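Local coordinates for SidF, inhibitor of growth family, member 3 (Legionella pneumophila subsp. pneumophila, PDB 4FYE), which acts as a phosphoinositide phosphatase, probably removing the 3-phosphate from phosphatidylinositol 3,4,5-trisphosphate, at residues 460-465 / 593-598; 581-586 / 672-677. The protein carries 1 engineered substitution. All coordinates share one frame; numbering follows the deposited sequence.

Along the chain, residues 460-465 come first, in the loop between helix 438-458 and helix 467-476. Next are residues 581-586 at the end of the long helix 522-583, and then residues 593-598 on the following helix 590-614, where contact 1 closes a mostly helical excursion of 127 residues. Residues 672-677, between helix 652-668 and helix 678-681, close contact 2. The two closures therefore cross rather than nest. Their centres lie about 13 Å apart, and they meet directly: Gln597 NE2 of contact 1 probably hydrogen-bonds to Asp672 O of contact 2 (2.8 Å). Helix 590-614 thus has interhelical loops from both chain regions packed against it, beside the end of helix 522-583.

Contact 1: residues 460-465 / 593-598; sequences AQNLGD and KSRLQH
The backbones of 460-465 and 593-598 come closest at Asn462 and Arg595, whose CA atoms are 7.8 Å apart, with Leu463 and Leu596 the next pair at 8.2 Å. This is a loop-on-helix contact in an all-helical part of the fold: a type I beta turn, Ala460 to Leu463, presents its last two residues to the helix. Leu463, buried, points its CB at the helix, and its CD2 reaches CD1 of Leu596 at 3.4 Å, a tight approach for two methyl groups. Leu596 does not start out facing the loop; CD1 is folded back beside CA (chi2 43°), and this methyl meets Leu463, while the side chain also packs on Ile579 and Ile583 of helix 522-583. Leucine suits both buried places, its branched end offering methyls with no polar group to satisfy. Asn462, a residue type common at the third position of such turns, lies at the exposed margin. Its amide plane is turned 52° from the guanidinium of Arg595, whose chain runs extended from CG to NE. NH1 of Arg595 bonds weakly back to Glu591 O; the aliphatic part meets Asn462, Arg595 CD lying 4.0 Å from Asn462 CB.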
ATOM      1  N   ALA A 460       0.421 -18.164 -25.040  1.00116.49           N
ATOM      2  CA  ALA A 460      -0.178 -19.446 -25.429  1.00121.27           C
ATOM      3  C   ALA A 460       0.796 -20.202 -26.341  1.00123.01           C
ATOM      4  O   ALA A 460       0.723 -21.434 -26.489  1.00122.37           O
ATOM      5  CB  ALA A 460      -1.502 -19.217 -26.140  1.00128.13           C
ATOM      6  N   GLN A 461       1.700 -19.427 -26.942  1.00119.28           N
ATOM      7  CA  GLN A 461       2.720 -19.900 -27.879  1.00113.41           C
ATOM      8  C   GLN A 461       3.703 -20.887 -27.220  1.00112.29           C
ATOM      9  O   GLN A 461       4.003 -21.921 -27.791  1.00110.25           O
ATOM     10  CB  GLN A 461       3.404 -18.677 -28.532  1.00109.93           C
ATOM     11  CG  GLN A 461       4.933 -18.649 -28.586  1.00110.73           C
ATOM     12  CD  GLN A 461       5.516 -19.101 -29.924  1.00113.70           C
ATOM     13  OE1 GLN A 461       6.718 -19.397 -30.020  1.00112.26           O
ATOM     14  NE2 GLN A 461       4.669 -19.165 -30.962  1.00109.17           N
ATOM     15  N   ASN A 462       4.151 -20.602 -25.997  1.00117.69           N
ATOM     16  CA  ASN A 462       5.125 -21.481 -25.320  1.00112.66           C
ATOM     17  C   ASN A 462       4.597 -22.794 -24.730  1.00113.31           C
ATOM     18  O   ASN A 462       5.366 -23.564 -24.152  1.00113.19           O
ATOM     19  CB  ASN A 462       5.932 -20.698 -24.290  1.00100.46           C
ATOM     20  CG  ASN A 462       6.833 -19.680 -24.944  1.00100.72           C
ATOM     21  OD1 ASN A 462       7.619 -19.994 -25.874  1.00103.52           O
ATOM     22  ND2 ASN A 462       6.710 -18.447 -24.502  1.00 91.68           N
ATOM     23  N   LEU A 463       3.299 -23.054 -24.891  1.00110.77           N
ATOM     24  CA  LEU A 463       2.673 -24.232 -24.300  1.00106.09           C
ATOM     25  C   LEU A 463       1.845 -24.961 -25.346  1.00107.61           C
ATOM     26  O   LEU A 463       0.610 -25.035 -25.233  1.00101.32           O
ATOM     27  CB  LEU A 463       1.805 -23.834 -23.101  1.00103.84           C
ATOM     28  CG  LEU A 463       2.345 -22.732 -22.157  1.00105.23           C
ATOM     29  CD1 LEU A 463       1.337 -22.276 -21.107  1.00 93.38           C
ATOM     30  CD2 LEU A 463       3.661 -23.132 -21.496  1.00103.91           C
ATOM     31  N   GLY A 464       2.530 -25.483 -26.369  1.00105.63           N
ATOM     32  CA  GLY A 464       1.878 -26.300 -27.379  1.00107.66           C
ATOM     33  C   GLY A 464       1.568 -27.696 -26.852  1.00113.56           C
ATOM     34  O   GLY A 464       0.538 -28.285 -27.198  1.00116.31           O
ATOM     35  N   ASP A 465       2.450 -28.213 -25.991  1.00114.54           N
ATOM     36  CA  ASP A 465       2.378 -29.598 -25.479  1.00115.56           C
ATOM     37  C   ASP A 465       1.360 -29.723 -24.355  1.00110.57           C
ATOM     38  O   ASP A 465       1.219 -30.785 -23.742  1.00110.44           O
ATOM     39  CB  ASP A 465       3.760 -30.021 -24.984  1.00115.83           C
ATOM     40  CG  ASP A 465       4.836 -29.077 -25.461  1.00114.12           C
ATOM     41  OD1 ASP A 465       4.981 -27.972 -24.849  1.00107.27           O
ATOM     42  OD2 ASP A 465       5.488 -29.426 -26.471  1.00108.84           O
ATOM     43  N   LYS A 593       8.697 -23.857 -15.801  1.00 90.84           N
ATOM     44  CA  LYS A 593       7.919 -23.894 -14.570  1.00 92.13           C
ATOM     45  C   LYS A 593       7.238 -22.569 -14.284  1.00 86.48           C
ATOM     46  O   LYS A 593       6.105 -22.565 -13.824  1.00 84.43           O
ATOM     47  CB  LYS A 593       8.821 -24.263 -13.402  1.00 96.37           C
ATOM     48  CG  LYS A 593       8.176 -25.160 -12.363  1.00105.87           C
ATOM     49  CD  LYS A 593       9.031 -25.220 -11.102  1.00111.73           C
ATOM     50  CE  LYS A 593      10.390 -25.850 -11.397  1.00117.69           C
ATOM     51  NZ  LYS A 593      11.486 -25.175 -10.648  1.00117.70           N
ATOM     52  N   SER A 594       7.927 -21.459 -14.561  1.00 82.93           N
ATOM     53  CA  SER A 594       7.345 -20.130 -14.389  1.00 78.71           C
ATOM     54  C   SER A 594       6.273 -19.862 -15.363  1.00 81.31           C
ATOM     55  O   SER A 594       5.265 -19.275 -15.017  1.00 89.59           O
ATOM     56  CB  SER A 594       8.369 -19.069 -14.605  1.00 73.02           C
ATOM     57  OG  SER A 594       9.071 -18.987 -13.414  1.00 71.66           O
ATOM     58  N   ARG A 595       6.515 -20.265 -16.595  1.00 81.01           N
ATOM     59  CA  ARG A 595       5.546 -20.087 -17.646  1.00 83.82           C
ATOM     60  C   ARG A 595       4.257 -20.702 -17.139  1.00 77.98           C
ATOM     61  O   ARG A 595       3.193 -20.116 -17.266  1.00 76.56           O
ATOM     62  CB  ARG A 595       5.988 -20.800 -18.949  1.00 82.01           C
ATOM     63  CG  ARG A 595       7.027 -20.075 -19.797  1.00 92.46           C
ATOM     64  CD  ARG A 595       7.750 -21.079 -20.695  1.00100.45           C
ATOM     65  NE  ARG A 595       8.862 -20.551 -21.487  1.00104.67           N
ATOM     66  CZ  ARG A 595       9.909 -19.873 -21.001  1.00112.15           C
ATOM     67  NH1 ARG A 595       9.990 -19.567 -19.707  1.00106.69           N
ATOM     68  NH2 ARG A 595      10.878 -19.471 -21.823  1.00104.86           N
ATOM     69  N   LEU A 596       4.360 -21.887 -16.555  1.00 75.88           N
ATOM     70  CA  LEU A 596       3.161 -22.681 -16.292  1.00 78.45           C
ATOM     71  C   LEU A 596       2.348 -22.153 -15.110  1.00 76.46           C
ATOM     72  O   LEU A 596       1.126 -22.327 -15.054  1.00 76.40           O
ATOM     73  CB  LEU A 596       3.537 -24.146 -16.082  1.00 80.59           C
ATOM     74  CG  LEU A 596       3.742 -24.959 -17.373  1.00 84.42           C
ATOM     75  CD1 LEU A 596       4.534 -24.190 -18.412  1.00 83.62           C
ATOM     76  CD2 LEU A 596       4.392 -26.306 -17.109  1.00 85.64           C
ATOM     77  N   GLN A 597       3.045 -21.506 -14.185  1.00 72.52           N
ATOM     78  CA  GLN A 597       2.452 -20.937 -12.983  1.00 75.05           C
ATOM     79  C   GLN A 597       1.866 -19.591 -13.320  1.00 73.51           C
ATOM     80  O   GLN A 597       0.732 -19.293 -12.942  1.00 71.35           O
ATOM     81  CB  GLN A 597       3.507 -20.795 -11.889  1.00 71.90           C
ATOM     82  CG  GLN A 597       4.167 -22.119 -11.501  1.00 71.47           C
ATOM     83  CD  GLN A 597       5.392 -21.922 -10.628  1.00 74.13           C
ATOM     84  OE1 GLN A 597       6.143 -20.956 -10.809  1.00 72.06           O
ATOM     85  NE2 GLN A 597       5.591 -22.822  -9.652  1.00 76.04           N
ATOM     86  N   HIS A 598       2.638 -18.785 -14.044  1.00 77.13           N
ATOM     87  CA  HIS A 598       2.125 -17.521 -14.543  1.00 76.08           C
ATOM     88  C   HIS A 598       0.857 -17.736 -15.288  1.00 75.44           C
ATOM     89  O   HIS A 598      -0.136 -17.096 -14.977  1.00 78.19           O
ATOM     90  CB  HIS A 598       3.111 -16.804 -15.452  1.00 81.66           C
ATOM     91  CG  HIS A 598       2.533 -15.545 -16.102  1.00 85.36           C
ATOM     92  ND1 HIS A 598       2.201 -14.436 -15.384  1.00 73.33           N
ATOM     93  CD2 HIS A 598       2.213 -15.264 -17.441  1.00 79.47           C
ATOM     94  CE1 HIS A 598       1.712 -13.496 -16.227  1.00 74.84           C
ATOM     95  NE2 HIS A 598       1.710 -14.009 -17.482  1.00 82.25           N
TER

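Contact 2: residues 581-586 / 672-677; sequences PVIQNK and DGLYTG
The amide of Gln584 and the carboxylate of Asp672 stand almost perpendicular, their planes 78° apart, and come nearest where OE1 of Gln584 lies 3.9 Å from OD1 of Asp672. The other flat group, the ring of Tyr675, belongs to the second segment alone: Gly677 N sits 3.4 Å above the centre of one face, and the ring meets Tyr605 of helix 590-614. Beside Gln584, Ile583, in the last turn of helix 522-583, turns its beta-branched side chain toward the loop. With CG1 beside the backbone N (chi1 -73°), CG2 is anti to it and comes to 3.2 Å from Asp672 O, while the other branch carries CD1 to 4.0 Å from CD2 of Leu674. A branched residue suits this place, since one methyl meets the loop backbone and the other a leucine. Leu674 is itself buried against Ile579. Gly673 takes the bend before Leu674, its phi of 71° favouring glycine. The two side-chain oxygens, both normally acceptors, share no hydrogen bond; the segments are joined directly by van der Waals contact of the Ile583 methyls. The carboxylate's partners lie elsewhere: OD1 bonds to Ser580 OG, and OD2 has at most a long, weak ion pair with Lys576 NZ.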
ATOM      1  N   PRO A 581       1.960 -31.914 -12.187  1.00 91.73           N
ATOM      2  CA  PRO A 581       2.931 -33.006 -12.134  1.00 93.75           C
ATOM      3  C   PRO A 581       4.184 -32.675 -12.940  1.00 92.03           C
ATOM      4  O   PRO A 581       5.263 -33.173 -12.596  1.00 89.88           O
ATOM      5  CB  PRO A 581       2.175 -34.191 -12.770  1.00 99.45           C
ATOM      6  CG  PRO A 581       1.221 -33.546 -13.727  1.00 98.43           C
ATOM      7  CD  PRO A 581       0.786 -32.287 -13.006  1.00 97.75           C
ATOM      8  N   VAL A 582       4.035 -31.844 -13.986  1.00 88.25           N
ATOM      9  CA  VAL A 582       5.178 -31.330 -14.738  1.00 86.52           C
ATOM     10  C   VAL A 582       5.931 -30.331 -13.887  1.00 82.13           C
ATOM     11  O   VAL A 582       7.158 -30.289 -13.897  1.00 82.25           O
ATOM     12  CB  VAL A 582       4.797 -30.677 -16.091  1.00 86.08           C
ATOM     13  CG1 VAL A 582       6.026 -30.029 -16.746  1.00 82.86           C
ATOM     14  CG2 VAL A 582       4.200 -31.709 -17.044  1.00 83.87           C
ATOM     15  N   ILE A 583       5.206 -29.531 -13.131  1.00 82.56           N
ATOM     16  CA  ILE A 583       5.878 -28.497 -12.356  1.00 83.51           C
ATOM     17  C   ILE A 583       6.778 -29.157 -11.293  1.00 85.97           C
ATOM     18  O   ILE A 583       7.954 -28.781 -11.101  1.00 81.18           O
ATOM     19  CB  ILE A 583       4.852 -27.490 -11.766  1.00 82.62           C
ATOM     20  CG1 ILE A 583       4.318 -26.597 -12.901  1.00 80.95           C
ATOM     21  CG2 ILE A 583       5.459 -26.683 -10.616  1.00 71.89           C
ATOM     22  CD1 ILE A 583       3.138 -25.727 -12.529  1.00 75.71           C
ATOM     23  N   GLN A 584       6.222 -30.174 -10.641  1.00 87.85           N
ATOM     24  CA  GLN A 584       6.934 -30.908  -9.611  1.00 91.78           C
ATOM     25  C   GLN A 584       8.031 -31.845 -10.167  1.00100.01           C
ATOM     26  O   GLN A 584       8.771 -32.463  -9.399  1.00102.46           O
ATOM     27  CB  GLN A 584       5.926 -31.684  -8.779  1.00 91.95           C
ATOM     28  CG  GLN A 584       4.726 -30.839  -8.385  1.00 89.24           C
ATOM     29  CD  GLN A 584       3.922 -31.459  -7.265  1.00 91.75           C
ATOM     30  OE1 GLN A 584       2.706 -31.616  -7.379  1.00 94.23           O
ATOM     31  NE2 GLN A 584       4.595 -31.816  -6.169  1.00 90.60           N
ATOM     32  N   ASN A 585       8.137 -31.945 -11.492  1.00102.34           N
ATOM     33  CA  ASN A 585       9.177 -32.771 -12.141  1.00112.35           C
ATOM     34  C   ASN A 585      10.569 -32.247 -11.786  1.00112.68           C
ATOM     35  O   ASN A 585      10.935 -31.121 -12.157  1.00103.83           O
ATOM     36  CB  ASN A 585       8.980 -32.813 -13.677  1.00110.40           C
ATOM     37  CG  ASN A 585       9.899 -33.806 -14.383  1.00114.64           C
ATOM     38  OD1 ASN A 585       9.606 -35.006 -14.468  1.00111.34           O
ATOM     39  ND2 ASN A 585      10.993 -33.295 -14.938  1.00113.11           N
ATOM     40  N   LYS A 586      11.340 -33.070 -11.074  1.00116.61           N
ATOM     41  CA  LYS A 586      12.679 -32.675 -10.630  1.00118.04           C
ATOM     42  C   LYS A 586      13.636 -32.278 -11.789  1.00119.61           C
ATOM     43  O   LYS A 586      14.771 -31.852 -11.546  1.00120.49           O
ATOM     44  CB  LYS A 586      13.273 -33.715  -9.636  1.00121.47           C
ATOM     45  CG  LYS A 586      13.738 -35.074 -10.180  1.00126.00           C
ATOM     46  CD  LYS A 586      15.266 -35.214 -10.144  1.00123.04           C
ATOM     47  CE  LYS A 586      15.721 -36.642  -9.865  1.00123.74           C
ATOM     48  NZ  LYS A 586      15.753 -37.505 -11.080  1.00122.59           N
ATOM     49  N   ASP A 672       3.272 -26.789  -5.902  1.00 79.67           N
ATOM     50  CA  ASP A 672       2.965 -26.361  -7.259  1.00 75.39           C
ATOM     51  C   ASP A 672       3.429 -24.967  -7.611  1.00 69.41           C
ATOM     52  O   ASP A 672       3.705 -24.693  -8.766  1.00 65.06           O
ATOM     53  CB  ASP A 672       1.443 -26.303  -7.368  1.00 80.52           C
ATOM     54  CG  ASP A 672       0.887 -27.497  -7.997  1.00 84.04           C
ATOM     55  OD1 ASP A 672       1.702 -28.126  -8.677  1.00101.32           O
ATOM     56  OD2 ASP A 672      -0.318 -27.826  -7.835  1.00 84.78           O
ATOM     57  N   GLY A 673       3.447 -24.067  -6.619  1.00 65.64           N
ATOM     58  CA  GLY A 673       3.380 -22.637  -6.893  1.00 58.36           C
ATOM     59  C   GLY A 673       1.986 -22.211  -7.381  1.00 59.16           C
ATOM     60  O   GLY A 673       1.813 -21.106  -7.866  1.00 64.43           O
ATOM     61  N   LEU A 674       0.986 -23.071  -7.263  1.00 57.74           N
ATOM     62  CA  LEU A 674      -0.318 -22.791  -7.872  1.00 58.54           C
ATOM     63  C   LEU A 674      -1.435 -22.346  -6.915  1.00 59.55           C
ATOM     64  O   LEU A 674      -1.618 -22.885  -5.806  1.00 62.94           O
ATOM     65  CB  LEU A 674      -0.793 -24.016  -8.651  1.00 59.81           C
ATOM     66  CG  LEU A 674       0.036 -24.491  -9.860  1.00 63.57           C
ATOM     67  CD1 LEU A 674      -0.740 -25.657 -10.478  1.00 65.17           C
ATOM     68  CD2 LEU A 674       0.310 -23.407 -10.898  1.00 58.20           C
ATOM     69  N   TYR A 675      -2.226 -21.386  -7.361  1.00 58.61           N
ATOM     70  CA  TYR A 675      -3.199 -20.780  -6.465  1.00 59.51           C
ATOM     71  C   TYR A 675      -4.448 -21.647  -6.216  1.00 61.11           C
ATOM     72  O   TYR A 675      -5.184 -21.905  -7.153  1.00 66.89           O
ATOM     73  CB  TYR A 675      -3.569 -19.400  -6.994  1.00 55.44           C
ATOM     74  CG  TYR A 675      -4.748 -18.787  -6.310  1.00 53.93           C
ATOM     75  CD1 TYR A 675      -4.589 -18.131  -5.070  1.00 50.39           C
ATOM     76  CD2 TYR A 675      -6.020 -18.843  -6.889  1.00 55.63           C
ATOM     77  CE1 TYR A 675      -5.658 -17.568  -4.441  1.00 47.92           C
ATOM     78  CE2 TYR A 675      -7.117 -18.281  -6.239  1.00 55.27           C
ATOM     79  CZ  TYR A 675      -6.913 -17.643  -5.026  1.00 51.91           C
ATOM     80  OH  TYR A 675      -7.960 -17.079  -4.362  1.00 51.64           O
ATOM     81  N   THR A 676      -4.691 -22.045  -4.957  1.00 63.10           N
ATOM     82  CA  THR A 676      -5.885 -22.844  -4.536  1.00 59.00           C
ATOM     83  C   THR A 676      -7.042 -22.031  -3.927  1.00 60.24           C
ATOM     84  O   THR A 676      -8.167 -22.525  -3.809  1.00 67.46           O
ATOM     85  CB  THR A 676      -5.526 -23.892  -3.459  1.00 58.36           C
ATOM     86  OG1 THR A 676      -5.094 -23.253  -2.218  1.00 52.47           O
ATOM     87  CG2 THR A 676      -4.461 -24.820  -3.979  1.00 55.85           C
ATOM     88  N   GLY A 677      -6.784 -20.793  -3.530  1.00 56.39           N
ATOM     89  CA  GLY A 677      -7.800 -20.048  -2.772  1.00 55.15           C
ATOM     90  C   GLY A 677      -7.881 -20.391  -1.278  1.00 54.79           C
ATOM     91  O   GLY A 677      -8.585 -19.726  -0.507  1.00 53.59           O
TER